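Local coordinates for odorant Binding Protein from Varroa destructor, form P2<1> (Varroa destructor, PDB 7NZA) that probably binds and carries small hydrophobic odorants or other chemical signals in a wide open internal cavity, in an ectoparasitic mite of honeybees, at residues Tyr82-Ala87 against Gln127-Cys132; Cys68-Lys71 against Trp75-Asp78. All coordinates share one frame; numbering follows the deposited sequence.

Contact 1 of 2, residues Tyr82-Ala87 against Gln127-Cys132; sequences YKFDRA and QLYQAC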
ATOM      1  N   TYR A  82      -7.512 -14.309  19.846  1.00 15.98           N
ATOM      2  CA  TYR A  82      -6.851 -14.493  18.530  1.00 15.41           C
ATOM      3  C   TYR A  82      -6.320 -15.882  18.415  1.00 15.14           C
ATOM      4  O   TYR A  82      -5.737 -16.444  19.372  1.00 16.56           O
ATOM      5  CB  TYR A  82      -5.716 -13.479  18.400  1.00 15.45           C
ATOM      6  CG  TYR A  82      -4.910 -13.633  17.127  1.00 15.15           C
ATOM      7  CD1 TYR A  82      -5.390 -13.296  15.873  1.00 14.47           C
ATOM      8  CD2 TYR A  82      -3.615 -14.054  17.212  1.00 15.08           C
ATOM      9  CE1 TYR A  82      -4.594 -13.417  14.738  1.00 14.97           C
ATOM     10  CE2 TYR A  82      -2.833 -14.179  16.113  1.00 15.28           C
ATOM     11  CZ  TYR A  82      -3.290 -13.882  14.879  1.00 15.10           C
ATOM     12  OH  TYR A  82      -2.456 -13.984  13.800  1.00 15.15           O
ATOM     13  N   LYS A  83      -6.432 -16.469  17.243  1.00 15.21           N
ATOM     14  CA  LYS A  83      -6.025 -17.845  16.936  1.00 15.81           C
ATOM     15  C   LYS A  83      -4.540 -17.920  16.625  1.00 15.95           C
ATOM     16  O   LYS A  83      -4.096 -18.131  15.509  1.00 15.73           O
ATOM     17  CB  LYS A  83      -6.859 -18.438  15.806  1.00 17.82           C
ATOM     18  CG  LYS A  83      -8.321 -18.656  16.154  1.00 18.61           C
ATOM     19  CD  LYS A  83      -9.125 -19.265  15.005  1.00 19.59           C
ATOM     20  CE  LYS A  83     -10.593 -19.376  15.371  1.00 22.14           C
ATOM     21  NZ  LYS A  83     -11.381 -19.759  14.182  1.00 25.28           N
ATOM     22  N   PHE A  84      -3.752 -17.810  17.701  1.00 15.82           N
ATOM     23  CA  PHE A  84      -2.266 -17.896  17.572  1.00 15.91           C
ATOM     24  C   PHE A  84      -1.841 -19.188  16.909  1.00 14.80           C
ATOM     25  O   PHE A  84      -0.915 -19.203  16.091  1.00 15.11           O
ATOM     26  CB  PHE A  84      -1.613 -17.766  18.948  1.00 15.50           C
ATOM     27  CG  PHE A  84      -1.758 -16.408  19.568  1.00 15.44           C
ATOM     28  CD1 PHE A  84      -0.885 -15.375  19.213  1.00 15.28           C
ATOM     29  CD2 PHE A  84      -2.705 -16.152  20.529  1.00 16.34           C
ATOM     30  CE1 PHE A  84      -0.978 -14.124  19.787  1.00 16.30           C
ATOM     31  CE2 PHE A  84      -2.762 -14.911  21.116  1.00 17.27           C
ATOM     32  CZ  PHE A  84      -1.925 -13.909  20.724  1.00 16.24           C
ATOM     33  N   ASP A  85      -2.509 -20.321  17.215  1.00 15.68           N
ATOM     34  CA  ASP A  85      -2.074 -21.610  16.637  1.00 16.70           C
ATOM     35  C   ASP A  85      -2.374 -21.633  15.147  1.00 16.12           C
ATOM     36  O   ASP A  85      -1.602 -22.189  14.365  1.00 16.31           O
ATOM     37  CB  ASP A  85      -2.746 -22.833  17.280  1.00 17.88           C
ATOM     38  CG  ASP A  85      -2.381 -22.950  18.753  1.00 19.33           C
ATOM     39  OD1 ASP A  85      -1.439 -22.247  19.250  1.00 18.96           O
ATOM     40  OD2 ASP A  85      -3.005 -23.810  19.418  1.00 20.80           O
ATOM     41  N   ARG A  86      -3.456 -20.980  14.721  1.00 15.82           N
ATOM     42  CA  ARG A  86      -3.701 -20.839  13.260  1.00 16.61           C
ATOM     43  C   ARG A  86      -2.585 -20.057  12.610  1.00 15.11           C
ATOM     44  O   ARG A  86      -2.146 -20.353  11.505  1.00 16.17           O
ATOM     45  CB  ARG A  86      -5.083 -20.222  13.019  1.00 16.77           C
ATOM     46  CG  ARG A  86      -5.431 -20.077  11.563  1.00 17.22           C
ATOM     47  CD  ARG A  86      -6.756 -19.379  11.327  1.00 18.00           C
ATOM     48  NE  ARG A  86      -6.933 -19.049   9.917  1.00 19.62           N
ATOM     49  CZ  ARG A  86      -7.905 -18.284   9.420  1.00 18.48           C
ATOM     50  NH1 ARG A  86      -8.858 -17.923  10.218  1.00 19.10           N
ATOM     51  NH2 ARG A  86      -7.829 -17.917   8.157  1.00 23.63           N
ATOM     52  N   ALA A  87      -2.133 -18.968  13.243  1.00 15.21           N
ATOM     53  CA  ALA A  87      -1.045 -18.157  12.701  1.00 15.05           C
ATOM     54  C   ALA A  87       0.227 -18.996  12.526  1.00 15.06           C
ATOM     55  O   ALA A  87       0.938 -18.903  11.530  1.00 14.81           O
ATOM     56  CB  ALA A  87      -0.814 -16.946  13.559  1.00 14.79           C
ATOM     57  N   GLN A 127      -2.721  -7.004  18.139  1.00 16.36           N
ATOM     58  CA  GLN A 127      -1.969  -5.845  17.627  1.00 17.24           C
ATOM     59  C   GLN A 127      -0.493  -5.960  17.963  1.00 17.08           C
ATOM     60  O   GLN A 127       0.380  -5.775  17.125  1.00 17.01           O
ATOM     61  CB  GLN A 127      -2.567  -4.535  18.187  1.00 19.05           C
ATOM     62  CG  GLN A 127      -3.992  -4.230  17.626  1.00 22.10           C
ATOM     63  CD  GLN A 127      -4.687  -3.096  18.336  1.00 24.45           C
ATOM     64  OE1 GLN A 127      -4.299  -2.724  19.450  1.00 28.45           O
ATOM     65  NE2 GLN A 127      -5.754  -2.574  17.734  1.00 27.71           N
ATOM     66  N   LEU A 128      -0.182  -6.274  19.221  0.50 16.25           N
ATOM     67  CA  LEU A 128       1.254  -6.369  19.590  0.50 16.42           C
ATOM     68  C   LEU A 128       1.870  -7.612  18.924  0.50 15.25           C
ATOM     69  O   LEU A 128       2.975  -7.497  18.428  0.50 15.68           O
ATOM     70  CB  LEU A 128       1.446  -6.355  21.106  0.50 17.21           C
ATOM     71  CG  LEU A 128       2.902  -6.460  21.563  0.50 17.43           C
ATOM     72  CD1 LEU A 128       3.778  -5.357  20.978  0.50 18.71           C
ATOM     73  CD2 LEU A 128       2.983  -6.414  23.091  0.50 17.94           C
ATOM     74  N   TYR A 129       1.168  -8.737  18.863  1.00 15.34           N
ATOM     75  CA  TYR A 129       1.713  -9.938  18.196  1.00 14.30           C
ATOM     76  C   TYR A 129       2.057  -9.612  16.742  1.00 13.53           C
ATOM     77  O   TYR A 129       3.152  -9.948  16.280  1.00 13.73           O
ATOM     78  CB  TYR A 129       0.691 -11.067  18.228  1.00 15.26           C
ATOM     79  CG  TYR A 129       1.062 -12.235  17.371  1.00 14.40           C
ATOM     80  CD1 TYR A 129       1.991 -13.166  17.798  1.00 14.23           C
ATOM     81  CD2 TYR A 129       0.546 -12.371  16.089  1.00 14.50           C
ATOM     82  CE1 TYR A 129       2.359 -14.224  17.000  1.00 13.89           C
ATOM     83  CE2 TYR A 129       0.889 -13.425  15.261  1.00 14.26           C
ATOM     84  CZ  TYR A 129       1.829 -14.362  15.727  1.00 13.84           C
ATOM     85  OH  TYR A 129       2.180 -15.338  14.866  1.00 14.21           O
ATOM     86  N   GLN A 130       1.164  -8.931  16.022  1.00 14.01           N
ATOM     87  CA  GLN A 130       1.405  -8.685  14.576  1.00 14.42           C
ATOM     88  C   GLN A 130       2.580  -7.732  14.440  1.00 14.17           C
ATOM     89  O   GLN A 130       3.447  -7.895  13.540  1.00 14.75           O
ATOM     90  CB  GLN A 130       0.181  -8.153  13.906  1.00 14.89           C
ATOM     91  CG  GLN A 130      -0.876  -9.197  13.709  1.00 15.90           C
ATOM     92  CD  GLN A 130      -2.029  -8.750  12.868  1.00 16.02           C
ATOM     93  OE1 GLN A 130      -2.572  -7.660  13.077  1.00 19.21           O
ATOM     94  NE2 GLN A 130      -2.442  -9.520  11.878  1.00 16.82           N
ATOM     95  N   ALA A 131       2.679  -6.695  15.289  1.00 15.08           N
ATOM     96  CA  ALA A 131       3.811  -5.772  15.208  1.00 15.11           C
ATOM     97  C   ALA A 131       5.112  -6.497  15.515  1.00 14.88           C
ATOM     98  O   ALA A 131       6.136  -6.289  14.875  1.00 15.66           O
ATOM     99  CB  ALA A 131       3.607  -4.590  16.144  1.00 15.92           C
ATOM    100  N   CYS A 132       5.092  -7.313  16.537  1.00 14.46           N
ATOM    101  CA  CYS A 132       6.250  -8.135  16.975  1.00 14.56           C
ATOM    102  C   CYS A 132       6.715  -9.061  15.848  1.00 14.37           C
ATOM    103  O   CYS A 132       7.915  -9.165  15.573  1.00 14.78           O
ATOM    104  CB  CYS A 132       5.908  -8.921  18.230  1.00 15.57           C
ATOM    105  SG  CYS A 132       7.192  -9.936  18.982  1.00 16.68           S
TER
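The hydroxyl of Tyr-129 meets Ala-87 on one segment and finds its polar partner beyond both: Ala-87 CB lies 3.6 Å from Tyr-129 OH, while His-108 ND1 is hydrogen-bonded to the same oxygen. The phenol crosses an otherwise apolar interface with its buried polar end satisfied by His-108. Because CG is anti to the backbone N (chi1 170°), the ring leaves helix 122-141 and projects toward the start of helix 84-93. There the edge of Phe-84 points at the face of Tyr-129 in a T-shaped pair, planes at 87°. Phe-84 CE1 comes within 3.7 Å of Tyr-129 CG. Tyr-82 completes the cluster at an intermediate tilt of 45°, with Tyr-82 CE2 3.8 Å from Tyr-129 CD2. Tyr-82 CD2 in turn sits over the centre of the Phe-84 ring, 3.5 Å above its plane, and the two are held close by an inverse gamma turn centred on Lys-83. The hydroxyl of Tyr-82 is hydrogen-bonded to Ser-7 N of the second subunit, tying the cluster to that neighbouring chain. With a leucine in place of Tyr-129, His-108 would probably be left without its hydroxyl mate and the edge of Phe-84 without the aromatic face it meets. The chemistry implies orientation as well as adhesion: aromatic packing joins the two helices, while hydrogen bonds at the phenol ends probably help fix how the tyrosine rings are placed.

Contact 2 of 2, residues Cys68-Lys71 against Trp75-Asp78; sequences CALK and WFDD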
ATOM      1  N   CYS A  68     -12.026  -5.821  12.058  1.00 13.73           N
ATOM      2  CA  CYS A  68     -13.077  -6.320  11.165  1.00 13.61           C
ATOM      3  C   CYS A  68     -12.509  -7.365  10.217  1.00 14.39           C
ATOM      4  O   CYS A  68     -13.088  -8.417  10.024  1.00 15.15           O
ATOM      5  CB  CYS A  68     -13.680  -5.161  10.392  1.00 13.99           C
ATOM      6  SG  CYS A  68     -14.917  -5.654   9.163  1.00 14.93           S
ATOM      7  N   ALA A  69     -11.388  -7.060   9.585  1.00 13.69           N
ATOM      8  CA  ALA A  69     -10.840  -8.019   8.622  1.00 14.20           C
ATOM      9  C   ALA A  69     -10.412  -9.282   9.288  1.00 14.82           C
ATOM     10  O   ALA A  69     -10.697 -10.411   8.764  1.00 17.87           O
ATOM     11  CB  ALA A  69      -9.714  -7.384   7.884  1.00 16.30           C
ATOM     12  N   LEU A  70      -9.800  -9.239  10.451  1.00 14.71           N
ATOM     13  CA  LEU A  70      -9.428 -10.465  11.188  1.00 15.75           C
ATOM     14  C   LEU A  70     -10.694 -11.214  11.571  1.00 16.04           C
ATOM     15  O   LEU A  70     -10.697 -12.462  11.415  1.00 16.91           O
ATOM     16  CB  LEU A  70      -8.649 -10.079  12.439  1.00 17.69           C
ATOM     17  CG  LEU A  70      -7.192  -9.647  12.218  1.00 19.87           C
ATOM     18  CD1 LEU A  70      -6.695  -8.860  13.387  1.00 20.56           C
ATOM     19  CD2 LEU A  70      -6.318 -10.869  12.089  1.00 21.75           C
ATOM     20  N   LYS A  71     -11.715 -10.561  12.089  1.00 15.73           N
ATOM     21  CA  LYS A  71     -12.947 -11.252  12.546  1.00 16.83           C
ATOM     22  C   LYS A  71     -13.602 -11.903  11.321  1.00 16.46           C
ATOM     23  O   LYS A  71     -14.029 -13.095  11.442  1.00 17.43           O
ATOM     24  CB  LYS A  71     -13.889 -10.317  13.296  1.00 17.86           C
ATOM     25  CG  LYS A  71     -15.204 -10.916  13.866  1.00 21.23           C
ATOM     26  CD  LYS A  71     -15.096 -11.538  15.255  1.00 23.29           C
ATOM     27  CE  LYS A  71     -16.178 -12.496  15.749  1.00 31.85           C
ATOM     28  NZ  LYS A  71     -17.487 -11.850  16.044  1.00 36.62           N
ATOM     29  N   TRP A  75     -10.313 -15.208  12.485  1.00 16.46           N
ATOM     30  CA  TRP A  75      -9.093 -15.190  13.342  1.00 16.08           C
ATOM     31  C   TRP A  75      -9.377 -15.113  14.828  1.00 16.11           C
ATOM     32  O   TRP A  75      -8.377 -15.180  15.569  1.00 17.36           O
ATOM     33  CB  TRP A  75      -8.109 -14.120  12.874  1.00 15.21           C
ATOM     34  CG  TRP A  75      -7.480 -14.466  11.586  1.00 15.55           C
ATOM     35  CD1 TRP A  75      -7.858 -14.139  10.317  1.00 16.36           C
ATOM     36  CD2 TRP A  75      -6.307 -15.269  11.474  1.00 15.62           C
ATOM     37  NE1 TRP A  75      -6.968 -14.660   9.425  1.00 17.05           N
ATOM     38  CE2 TRP A  75      -6.006 -15.355  10.111  1.00 16.18           C
ATOM     39  CE3 TRP A  75      -5.490 -15.924  12.402  1.00 16.56           C
ATOM     40  CZ2 TRP A  75      -4.968 -16.103   9.626  1.00 17.04           C
ATOM     41  CZ3 TRP A  75      -4.426 -16.627  11.917  1.00 16.72           C
ATOM     42  CH2 TRP A  75      -4.159 -16.713  10.556  1.00 17.36           C
ATOM     43  N   PHE A  76     -10.578 -15.086  15.308  1.00 17.50           N
ATOM     44  CA  PHE A  76     -10.902 -15.057  16.753  1.00 18.28           C
ATOM     45  C   PHE A  76     -11.755 -16.259  17.069  1.00 19.64           C
ATOM     46  O   PHE A  76     -12.709 -16.577  16.349  1.00 21.53           O
ATOM     47  CB  PHE A  76     -11.579 -13.767  17.144  1.00 18.82           C
ATOM     48  CG  PHE A  76     -10.712 -12.563  16.960  1.00 19.01           C
ATOM     49  CD1 PHE A  76      -9.767 -12.191  17.870  1.00 18.17           C
ATOM     50  CD2 PHE A  76     -10.878 -11.779  15.827  1.00 22.13           C
ATOM     51  CE1 PHE A  76      -9.021 -11.049  17.659  1.00 17.66           C
ATOM     52  CE2 PHE A  76     -10.102 -10.665  15.609  1.00 22.16           C
ATOM     53  CZ  PHE A  76      -9.239 -10.245  16.574  1.00 19.81           C
ATOM     54  N   ASP A  77     -11.475 -16.867  18.222  1.00 20.44           N
ATOM     55  CA  ASP A  77     -12.272 -18.034  18.662  1.00 21.48           C
ATOM     56  C   ASP A  77     -13.545 -17.597  19.370  1.00 22.71           C
ATOM     57  O   ASP A  77     -13.815 -16.407  19.448  1.00 23.87           O
ATOM     58  CB  ASP A  77     -11.381 -18.893  19.519  1.00 21.52           C
ATOM     59  CG  ASP A  77     -11.033 -18.400  20.896  1.00 21.72           C
ATOM     60  OD1 ASP A  77     -11.665 -17.454  21.395  1.00 22.20           O
ATOM     61  OD2 ASP A  77     -10.173 -19.054  21.502  1.00 25.88           O
ATOM     62  N   ASP A  78     -14.340 -18.593  19.824  1.00 25.06           N
ATOM     63  CA  ASP A  78     -15.622 -18.318  20.533  1.00 27.22           C
ATOM     64  C   ASP A  78     -15.445 -17.630  21.885  1.00 29.41           C
ATOM     65  O   ASP A  78     -16.518 -17.216  22.458  1.00 31.94           O
ATOM     66  CB  ASP A  78     -16.488 -19.572  20.573  1.00 28.28           C
ATOM     67  CG  ASP A  78     -16.012 -20.672  21.500  1.00 33.35           C
ATOM     68  OD1 ASP A  78     -14.945 -20.532  22.153  1.00 35.36           O
ATOM     69  OD2 ASP A  78     -16.783 -21.721  21.561  1.00 33.95           O
TER
HETATM   70  O   HOH W   1     -13.214 -14.586  13.898  1.00 19.71           O
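Leu-70 meets both aromatic residues of the 75-78 segment, each with a different part of its side chain. Its first carbon packs on phenylalanine, with Leu-70 CB 3.5 Å from Phe-76 CE2. Further out, with CG anti to the carbonyl carbon (chi1 -76°), the branch ending in CD2 slants across the tryptophan side chain, placing Leu-70 CD2 3.8 Å from Trp-75 CB. The same methyl makes an off-centre CH-pi contact, 4.2 Å from Leu-70 CD2 to the centroid of the five-membered ring of Trp-75. Beside this packing, the chain leaving the helix bonds back to it: Trp-75 N donates to Leu-70 O at 3.0 Å, nearly straight at 162°, though the donor is tilted out of the carbonyl plane. This i+5 to i bond closes the helix end as the chain turns out of it. One residue on, a water bridges the gap, donating to Lys-71 O and accepting from Phe-76 N. In the fold, this is the last turn of helix 55-72 and the loop following it. Leu-70 and Phe-76 both rest on Val-126 of helix 122-141, whereas Trp-75 lies against Ala-87 and Glu-90 of helix 84-93, and the Cys-68 to Cys-41 disulfide ties the turn to helix 28-44.

In the fold
Together the two contacts illustrate how a small helical protein combines a long-range helix pairing with a local turn at a helix end. Contact 1 is fully buried, lies nearer the centre of the chain and brings together helices far apart in sequence through side chains alone. Contact 2 is local and partly exposed, and there backbone polar groups and a water share the work with apolar packing. They meet at Trp-75: its backbone oxygen probably accepts a hydrogen bond from Lys-83 N, and its ring packs against Tyr-82 and makes a cation-pi contact with Arg-86. Helix 122-141 is common ground, carrying one side of contact 1 and backing contact 2, and Ser-7 of the second subunit reaches both.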